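Local coordinates for fibronectin type III domain-containing protein (Simiduia agarivorans, PDB 6P2K) that probably cleaves xyloglucan-type beta-glucans through this family 74 glycoside hydrolase part, a zinc-binding beta-propeller portion of a longer protein, at residues W321-F335 with G348-A360. Numbering follows the deposited sequence.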
ATOM      1  N   TRP B 321       3.020  35.818  -4.433  1.00 23.56           N
ATOM      2  CA  TRP B 321       2.355  36.450  -3.302  1.00 23.80           C
ATOM      3  C   TRP B 321       1.466  35.427  -2.608  1.00 20.72           C
ATOM      4  O   TRP B 321       1.002  34.467  -3.225  1.00 23.23           O
ATOM      5  CB  TRP B 321       1.541  37.686  -3.722  1.00 22.53           C
ATOM      6  CG  TRP B 321       0.683  37.506  -4.940  1.00 26.34           C
ATOM      7  CD1 TRP B 321       1.090  37.540  -6.243  1.00 29.23           C
ATOM      8  CD2 TRP B 321      -0.734  37.289  -4.970  1.00 24.86           C
ATOM      9  NE1 TRP B 321       0.017  37.346  -7.081  1.00 26.31           N
ATOM     10  CE2 TRP B 321      -1.114  37.188  -6.326  1.00 25.34           C
ATOM     11  CE3 TRP B 321      -1.717  37.164  -3.984  1.00 23.49           C
ATOM     12  CZ2 TRP B 321      -2.435  36.971  -6.719  1.00 22.12           C
ATOM     13  CZ3 TRP B 321      -3.026  36.950  -4.375  1.00 25.37           C
ATOM     14  CH2 TRP B 321      -3.373  36.853  -5.731  1.00 24.11           C
ATOM     15  N   ASP B 322       1.246  35.639  -1.313  1.00 18.43           N
ATOM     16  CA  ASP B 322       0.455  34.723  -0.495  1.00 18.72           C
ATOM     17  C   ASP B 322      -1.025  34.959  -0.769  1.00 21.03           C
ATOM     18  O   ASP B 322      -1.593  35.972  -0.350  1.00 19.73           O
ATOM     19  CB  ASP B 322       0.779  34.919   0.984  1.00 19.67           C
ATOM     20  CG  ASP B 322      -0.085  34.057   1.897  1.00 26.53           C
ATOM     21  OD1 ASP B 322      -0.636  33.036   1.427  1.00 24.37           O
ATOM     22  OD2 ASP B 322      -0.215  34.408   3.094  1.00 27.25           O
ATOM     23  N   ILE B 323      -1.663  34.014  -1.464  1.00 20.09           N
ATOM     24  CA  ILE B 323      -3.082  34.149  -1.765  1.00 18.38           C
ATOM     25  C   ILE B 323      -3.959  33.885  -0.551  1.00 18.39           C
ATOM     26  O   ILE B 323      -5.170  34.141  -0.602  1.00 17.56           O
ATOM     27  CB  ILE B 323      -3.455  33.227  -2.946  1.00 20.11           C
ATOM     28  CG1 ILE B 323      -4.757  33.697  -3.602  1.00 23.99           C
ATOM     29  CG2 ILE B 323      -3.542  31.770  -2.493  1.00 19.30           C
ATOM     30  CD1 ILE B 323      -4.942  33.220  -5.028  1.00 24.27           C
ATOM     31  N   GLY B 324      -3.381  33.409   0.551  1.00 17.84           N
ATOM     32  CA  GLY B 324      -4.190  33.154   1.728  1.00 20.15           C
ATOM     33  C   GLY B 324      -5.124  31.972   1.518  1.00 21.99           C
ATOM     34  O   GLY B 324      -4.927  31.131   0.637  1.00 21.66           O
ATOM     35  N   TRP B 325      -6.169  31.914   2.350  1.00 20.66           N
ATOM     36  CA  TRP B 325      -7.112  30.809   2.223  1.00 15.86           C
ATOM     37  C   TRP B 325      -8.039  30.984   1.029  1.00 19.62           C
ATOM     38  O   TRP B 325      -8.486  29.986   0.449  1.00 15.81           O
ATOM     39  CB  TRP B 325      -7.931  30.634   3.512  1.00 11.42           C
ATOM     40  CG  TRP B 325      -8.872  31.763   3.880  1.00 18.82           C
ATOM     41  CD1 TRP B 325      -8.666  32.722   4.833  1.00 17.61           C
ATOM     42  CD2 TRP B 325     -10.177  32.016   3.337  1.00 16.93           C
ATOM     43  NE1 TRP B 325      -9.750  33.562   4.906  1.00 14.99           N
ATOM     44  CE2 TRP B 325     -10.691  33.152   3.997  1.00 18.09           C
ATOM     45  CE3 TRP B 325     -10.957  31.401   2.352  1.00 15.49           C
ATOM     46  CZ2 TRP B 325     -11.948  33.683   3.703  1.00 15.97           C
ATOM     47  CZ3 TRP B 325     -12.204  31.935   2.058  1.00 14.94           C
ATOM     48  CH2 TRP B 325     -12.686  33.063   2.734  1.00 15.03           C
ATOM     49  N   ASP B 326      -8.324  32.226   0.637  1.00 20.56           N
ATOM     50  CA  ASP B 326      -9.285  32.518  -0.427  1.00 16.72           C
ATOM     51  C   ASP B 326      -8.555  32.486  -1.763  1.00 18.61           C
ATOM     52  O   ASP B 326      -7.985  33.483  -2.211  1.00 13.70           O
ATOM     53  CB  ASP B 326      -9.955  33.864  -0.179  1.00 17.85           C
ATOM     54  CG  ASP B 326     -11.147  34.107  -1.091  1.00 20.89           C
ATOM     55  OD1 ASP B 326     -11.501  33.204  -1.879  1.00 21.20           O
ATOM     56  OD2 ASP B 326     -11.732  35.208  -1.016  1.00 20.91           O
ATOM     57  N   TYR B 327      -8.576  31.323  -2.416  1.00 16.51           N
ATOM     58  CA  TYR B 327      -7.941  31.158  -3.723  1.00 19.63           C
ATOM     59  C   TYR B 327      -8.765  31.930  -4.751  1.00 23.23           C
ATOM     60  O   TYR B 327      -9.601  31.383  -5.474  1.00 25.52           O
ATOM     61  CB  TYR B 327      -7.818  29.680  -4.083  1.00 16.59           C
ATOM     62  CG  TYR B 327      -6.885  29.418  -5.245  1.00 17.99           C
ATOM     63  CD1 TYR B 327      -5.515  29.324  -5.050  1.00 16.86           C
ATOM     64  CD2 TYR B 327      -7.375  29.263  -6.537  1.00 22.46           C
ATOM     65  CE1 TYR B 327      -4.657  29.086  -6.107  1.00 18.99           C
ATOM     66  CE2 TYR B 327      -6.523  29.020  -7.602  1.00 21.64           C
ATOM     67  CZ  TYR B 327      -5.167  28.937  -7.378  1.00 21.52           C
ATOM     68  OH  TYR B 327      -4.315  28.699  -8.430  1.00 27.09           O
ATOM     69  N   ALA B 328      -8.523  33.237  -4.806  1.00 21.45           N
ATOM     70  CA  ALA B 328      -9.273  34.159  -5.658  1.00 20.53           C
ATOM     71  C   ALA B 328      -8.291  34.794  -6.636  1.00 20.44           C
ATOM     72  O   ALA B 328      -7.631  35.785  -6.310  1.00 22.30           O
ATOM     73  CB  ALA B 328      -9.993  35.215  -4.823  1.00 16.63           C
ATOM     74  N   THR B 329      -8.197  34.224  -7.837  1.00 17.64           N
ATOM     75  CA  THR B 329      -7.222  34.660  -8.821  1.00 18.64           C
ATOM     76  C   THR B 329      -7.831  34.603 -10.216  1.00 18.51           C
ATOM     77  O   THR B 329      -8.595  33.674 -10.521  1.00 21.37           O
ATOM     78  CB  THR B 329      -5.952  33.795  -8.766  1.00 18.80           C
ATOM     79  OG1 THR B 329      -5.083  34.133  -9.853  1.00 18.90           O
ATOM     80  CG2 THR B 329      -6.304  32.311  -8.842  1.00 17.99           C
ATOM     81  N   PRO B 330      -7.545  35.595 -11.078  1.00 17.51           N
ATOM     82  CA  PRO B 330      -6.812  36.835 -10.790  1.00 17.70           C
ATOM     83  C   PRO B 330      -7.532  37.700  -9.760  1.00 19.26           C
ATOM     84  O   PRO B 330      -8.725  37.499  -9.543  1.00 17.15           O
ATOM     85  CB  PRO B 330      -6.767  37.544 -12.149  1.00 17.93           C
ATOM     86  CG  PRO B 330      -6.928  36.466 -13.148  1.00 19.12           C
ATOM     87  CD  PRO B 330      -7.860  35.476 -12.513  1.00 17.08           C
ATOM     88  N   PRO B 331      -6.823  38.627  -9.121  1.00 23.27           N
ATOM     89  CA  PRO B 331      -7.499  39.533  -8.188  1.00 24.29           C
ATOM     90  C   PRO B 331      -8.549  40.364  -8.911  1.00 23.08           C
ATOM     91  O   PRO B 331      -8.351  40.796 -10.049  1.00 22.33           O
ATOM     92  CB  PRO B 331      -6.362  40.411  -7.650  1.00 24.17           C
ATOM     93  CG  PRO B 331      -5.095  39.700  -8.009  1.00 21.52           C
ATOM     94  CD  PRO B 331      -5.389  38.932  -9.253  1.00 19.80           C
ATOM     95  N   ASN B 332      -9.681  40.566  -8.246  1.00 21.74           N
ATOM     96  CA  ASN B 332     -10.644  41.591  -8.645  1.00 22.92           C
ATOM     97  C   ASN B 332     -10.400  42.787  -7.731  1.00 21.65           C
ATOM     98  O   ASN B 332     -10.888  42.827  -6.598  1.00 20.66           O
ATOM     99  CB  ASN B 332     -12.082  41.090  -8.552  1.00 24.01           C
ATOM    100  CG  ASN B 332     -13.093  42.230  -8.476  1.00 26.28           C
ATOM    101  OD1 ASN B 332     -13.922  42.282  -7.567  1.00 26.97           O
ATOM    102  ND2 ASN B 332     -13.009  43.158  -9.423  1.00 23.68           N
ATOM    103  N   ALA B 333      -9.623  43.752  -8.219  1.00 20.61           N
ATOM    104  CA  ALA B 333      -9.241  44.918  -7.424  1.00 20.50           C
ATOM    105  C   ALA B 333     -10.374  45.940  -7.476  1.00 23.75           C
ATOM    106  O   ALA B 333     -10.335  46.929  -8.213  1.00 24.03           O
ATOM    107  CB  ALA B 333      -7.928  45.502  -7.929  1.00 19.13           C
ATOM    108  N   ARG B 334     -11.406  45.693  -6.661  1.00 20.02           N
ATOM    109  CA  ARG B 334     -12.570  46.570  -6.623  1.00 20.90           C
ATOM    110  C   ARG B 334     -12.320  47.845  -5.830  1.00 26.58           C
ATOM    111  O   ARG B 334     -13.213  48.696  -5.757  1.00 29.71           O
ATOM    112  CB  ARG B 334     -13.791  45.829  -6.064  1.00 20.16           C
ATOM    113  CG  ARG B 334     -13.532  44.995  -4.823  1.00 18.58           C
ATOM    114  CD  ARG B 334     -14.839  44.499  -4.219  1.00 20.84           C
ATOM    115  NE  ARG B 334     -15.688  45.594  -3.749  1.00 26.98           N
ATOM    116  CZ  ARG B 334     -16.812  45.986  -4.345  1.00 27.45           C
ATOM    117  NH1 ARG B 334     -17.235  45.380  -5.447  1.00 24.81           N
ATOM    118  NH2 ARG B 334     -17.515  46.988  -3.838  1.00 27.40           N
ATOM    119  N   PHE B 335     -11.143  47.988  -5.229  1.00 26.40           N
ATOM    120  CA  PHE B 335     -10.643  49.279  -4.783  1.00 26.10           C
ATOM    121  C   PHE B 335      -9.127  49.210  -4.803  1.00 27.36           C
ATOM    122  O   PHE B 335      -8.538  48.131  -4.699  1.00 27.12           O
ATOM    123  CB  PHE B 335     -11.145  49.658  -3.382  1.00 26.68           C
ATOM    124  CG  PHE B 335     -10.608  48.780  -2.286  1.00 24.86           C
ATOM    125  CD1 PHE B 335      -9.366  49.027  -1.720  1.00 25.65           C
ATOM    126  CD2 PHE B 335     -11.350  47.715  -1.815  1.00 27.12           C
ATOM    127  CE1 PHE B 335      -8.869  48.218  -0.722  1.00 24.45           C
ATOM    128  CE2 PHE B 335     -10.860  46.911  -0.808  1.00 28.09           C
ATOM    129  CZ  PHE B 335      -9.617  47.160  -0.266  1.00 24.11           C
ATOM    130  N   GLY B 348       3.136  52.834  -1.094  1.00 28.96           N
ATOM    131  CA  GLY B 348       2.534  51.521  -1.207  1.00 28.02           C
ATOM    132  C   GLY B 348       1.146  51.618  -1.800  1.00 28.51           C
ATOM    133  O   GLY B 348       0.657  52.703  -2.121  1.00 30.84           O
ATOM    134  N   VAL B 349       0.511  50.455  -1.941  1.00 24.08           N
ATOM    135  CA  VAL B 349      -0.826  50.348  -2.512  1.00 23.23           C
ATOM    136  C   VAL B 349      -1.660  49.427  -1.631  1.00 25.81           C
ATOM    137  O   VAL B 349      -1.211  48.333  -1.269  1.00 29.12           O
ATOM    138  CB  VAL B 349      -0.796  49.817  -3.960  1.00 23.44           C
ATOM    139  CG1 VAL B 349      -2.208  49.539  -4.456  1.00 21.21           C
ATOM    140  CG2 VAL B 349      -0.090  50.804  -4.886  1.00 24.33           C
ATOM    141  N   TRP B 350      -2.865  49.873  -1.285  1.00 25.50           N
ATOM    142  CA  TRP B 350      -3.855  49.050  -0.603  1.00 25.02           C
ATOM    143  C   TRP B 350      -4.911  48.613  -1.612  1.00 24.41           C
ATOM    144  O   TRP B 350      -5.457  49.454  -2.334  1.00 25.55           O
ATOM    145  CB  TRP B 350      -4.512  49.826   0.541  1.00 20.36           C
ATOM    146  CG  TRP B 350      -3.822  49.673   1.860  1.00 27.45           C
ATOM    147  CD1 TRP B 350      -3.018  50.590   2.479  1.00 27.20           C
ATOM    148  CD2 TRP B 350      -3.877  48.536   2.729  1.00 24.40           C
ATOM    149  NE1 TRP B 350      -2.570  50.091   3.677  1.00 26.25           N
ATOM    150  CE2 TRP B 350      -3.082  48.830   3.854  1.00 25.66           C
ATOM    151  CE3 TRP B 350      -4.517  47.293   2.661  1.00 23.18           C
ATOM    152  CZ2 TRP B 350      -2.913  47.930   4.904  1.00 25.12           C
ATOM    153  CZ3 TRP B 350      -4.348  46.400   3.706  1.00 22.14           C
ATOM    154  CH2 TRP B 350      -3.552  46.722   4.811  1.00 22.90           C
ATOM    155  N   SER B 351      -5.194  47.314  -1.664  1.00 24.98           N
ATOM    156  CA  SER B 351      -6.177  46.796  -2.617  1.00 22.62           C
ATOM    157  C   SER B 351      -6.722  45.465  -2.095  1.00 21.08           C
ATOM    158  O   SER B 351      -6.622  45.172  -0.898  1.00 24.24           O
ATOM    159  CB  SER B 351      -5.551  46.672  -4.016  1.00 23.32           C
ATOM    160  OG  SER B 351      -6.516  46.258  -4.969  1.00 21.87           O
ATOM    161  N   THR B 352      -7.292  44.657  -2.991  1.00 17.21           N
ATOM    162  CA  THR B 352      -8.017  43.451  -2.598  1.00 19.22           C
ATOM    163  C   THR B 352      -8.108  42.495  -3.781  1.00 18.51           C
ATOM    164  O   THR B 352      -7.973  42.898  -4.939  1.00 21.62           O
ATOM    165  CB  THR B 352      -9.427  43.792  -2.102  1.00 20.87           C
ATOM    166  OG1 THR B 352     -10.128  42.588  -1.761  1.00 20.81           O
ATOM    167  CG2 THR B 352     -10.199  44.528  -3.186  1.00 17.12           C
ATOM    168  N   THR B 353      -8.347  41.216  -3.476  1.00 15.39           N
ATOM    169  CA  THR B 353      -8.728  40.263  -4.514  1.00 20.68           C
ATOM    170  C   THR B 353     -10.237  40.107  -4.637  1.00 23.10           C
ATOM    171  O   THR B 353     -10.690  39.433  -5.572  1.00 21.11           O
ATOM    172  CB  THR B 353      -8.097  38.878  -4.273  1.00 18.25           C
ATOM    173  OG1 THR B 353      -8.586  38.313  -3.046  1.00 15.16           O
ATOM    174  CG2 THR B 353      -6.574  38.967  -4.249  1.00 14.72           C
ATOM    175  N   ASN B 354     -10.993  40.692  -3.692  1.00 21.13           N
ATOM    176  CA  ASN B 354     -12.442  40.929  -3.675  1.00 23.29           C
ATOM    177  C   ASN B 354     -12.960  40.839  -2.244  1.00 20.22           C
ATOM    178  O   ASN B 354     -13.597  41.772  -1.747  1.00 21.93           O
ATOM    179  CB  ASN B 354     -13.242  39.960  -4.552  1.00 26.28           C
ATOM    180  CG  ASN B 354     -14.738  40.239  -4.506  1.00 30.47           C
ATOM    181  OD1 ASN B 354     -15.486  39.559  -3.807  1.00 33.34           O
ATOM    182  ND2 ASN B 354     -15.175  41.258  -5.239  1.00 31.70           N
ATOM    183  N   GLN B 355     -12.696  39.716  -1.577  1.00 19.29           N
ATOM    184  CA  GLN B 355     -13.144  39.490  -0.209  1.00 20.99           C
ATOM    185  C   GLN B 355     -12.032  39.695   0.811  1.00 20.46           C
ATOM    186  O   GLN B 355     -12.176  39.275   1.965  1.00 23.85           O
ATOM    187  CB  GLN B 355     -13.715  38.078  -0.057  1.00 18.53           C
ATOM    188  CG  GLN B 355     -14.674  37.642  -1.153  1.00 19.69           C
ATOM    189  CD  GLN B 355     -15.278  36.272  -0.875  1.00 20.72           C
ATOM    190  OE1 GLN B 355     -16.499  36.108  -0.877  1.00 21.92           O
ATOM    191  NE2 GLN B 355     -14.421  35.283  -0.623  1.00 17.03           N
ATOM    192  N   THR B 356     -10.931  40.327   0.417  1.00 18.21           N
ATOM    193  CA  THR B 356      -9.700  40.292   1.192  1.00 19.37           C
ATOM    194  C   THR B 356      -9.125  41.699   1.331  1.00 21.43           C
ATOM    195  O   THR B 356      -9.693  42.682   0.847  1.00 21.94           O
ATOM    196  CB  THR B 356      -8.684  39.351   0.533  1.00 21.75           C
ATOM    197  OG1 THR B 356      -8.450  39.773  -0.819  1.00 22.29           O
ATOM    198  CG2 THR B 356      -9.220  37.925   0.516  1.00 17.43           C
ATOM    199  N   MET B 357      -7.983  41.788   2.010  1.00 18.67           N
ATOM    200  CA  MET B 357      -7.227  43.027   2.132  1.00 21.01           C
ATOM    201  C   MET B 357      -5.766  42.725   1.841  1.00 21.69           C
ATOM    202  O   MET B 357      -5.193  41.800   2.425  1.00 17.66           O
ATOM    203  CB  MET B 357      -7.376  43.652   3.527  1.00 24.04           C
ATOM    204  CG  MET B 357      -8.812  43.960   3.930  1.00 26.70           C
ATOM    205  SD  MET B 357      -9.637  42.553   4.700  1.00 27.75           S
ATOM    206  CE  MET B 357      -8.844  42.536   6.306  1.00 24.49           C
ATOM    207  N   TYR B 358      -5.169  43.505   0.942  1.00 19.35           N
ATOM    208  CA  TYR B 358      -3.803  43.276   0.499  1.00 17.25           C
ATOM    209  C   TYR B 358      -3.051  44.595   0.462  1.00 21.77           C
ATOM    210  O   TYR B 358      -3.612  45.626   0.079  1.00 19.43           O
ATOM    211  CB  TYR B 358      -3.771  42.623  -0.889  1.00 18.15           C
ATOM    212  CG  TYR B 358      -3.858  41.115  -0.854  1.00 21.21           C
ATOM    213  CD1 TYR B 358      -5.086  40.471  -0.789  1.00 21.27           C
ATOM    214  CD2 TYR B 358      -2.710  40.335  -0.885  1.00 21.38           C
ATOM    215  CE1 TYR B 358      -5.169  39.088  -0.755  1.00 17.48           C
ATOM    216  CE2 TYR B 358      -2.782  38.956  -0.854  1.00 18.76           C
ATOM    217  CZ  TYR B 358      -4.013  38.342  -0.789  1.00 16.89           C
ATOM    218  OH  TYR B 358      -4.087  36.976  -0.755  1.00 19.57           O
ATOM    219  N   TYR B 359      -1.779  44.557   0.857  1.00 21.62           N
ATOM    220  CA  TYR B 359      -0.915  45.725   0.809  1.00 23.31           C
ATOM    221  C   TYR B 359       0.342  45.400   0.019  1.00 23.76           C
ATOM    222  O   TYR B 359       0.936  44.329   0.187  1.00 24.86           O
ATOM    223  CB  TYR B 359      -0.528  46.205   2.214  1.00 24.59           C
ATOM    224  CG  TYR B 359       0.443  47.362   2.200  1.00 26.37           C
ATOM    225  CD1 TYR B 359      -0.000  48.664   2.009  1.00 27.94           C
ATOM    226  CD2 TYR B 359       1.805  47.154   2.370  1.00 28.51           C
ATOM    227  CE1 TYR B 359       0.884  49.724   1.993  1.00 29.31           C
ATOM    228  CE2 TYR B 359       2.697  48.207   2.352  1.00 29.28           C
ATOM    229  CZ  TYR B 359       2.231  49.488   2.165  1.00 30.78           C
ATOM    230  OH  TYR B 359       3.116  50.539   2.150  1.00 37.68           O
ATOM    231  N   ALA B 360       0.747  46.330  -0.837  1.00 20.60           N
ATOM    232  CA  ALA B 360       1.949  46.190  -1.644  1.00 23.71           C
ATOM    233  C   ALA B 360       2.957  47.247  -1.226  1.00 27.03           C
ATOM    234  O   ALA B 360       2.625  48.434  -1.165  1.00 27.11           O
ATOM    235  CB  ALA B 360       1.633  46.331  -3.134  1.00 22.61           C
TER
HETATM  236  O   HOH W   1     -11.218  37.440  -2.585  1.00 18.40           O
HETATM  237  O   HOH W   2      -6.947  36.158  -2.012  1.00 20.54           O
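With CG set between its backbone N and carbonyl carbon (chi1 67°), Phe335 crosses Thr352 at about a right angle, so that CE2 meets Thr352 CG2 at 3.4 Å while CE1 and CZ rest against the Ser351 backbone; Thr352 turns that methyl inward by placing OG1 anti to N. Without this ring, as with an alanine here, the Thr352 methyl would probably lose its apolar partner and a gap is likely to open against Val17 and Val20 of strand 17-22. Phe335 O accepts a hydrogen bond from Ser351 OG (2.8 Å), in the carbonyl plane. Such pairing of ring and backbone illustrates how a loop without regular structure can follow a hairpin. Further along comes the backbone hydrogen bond from Asn332 N to Thr353 O (3.1 Å), while Asn354 ND2 gives a 2.8 Å bond to Asn332 OD1. Thr352 OG1 closes an ST turn with Asn354 N, shaping the hairpin end. There Gln355 NE2 meets Asp326 OD2 from above the carboxylate plane (2.7 Å), and a water joins that oxygen to Thr353 OG1 and Gln355 N. At the far end Tyr358 OH donates to Asp322 O on a lone pair (2.7 Å), and the Trp321 edge points at the Tyr358 face in an offset edge-to-face pair, planes at 89°. The bent chain of Arg334 gives NE to Val17 O and NH2 to Asp123 OD1, beside the zinc-binding Gln16. The arrangement is that of a beta-propeller blade: the connection from strand 304-314 wraps the 351-358 turn between the second and third strands of a four-stranded antiparallel sheet before becoming its first strand, 336-338.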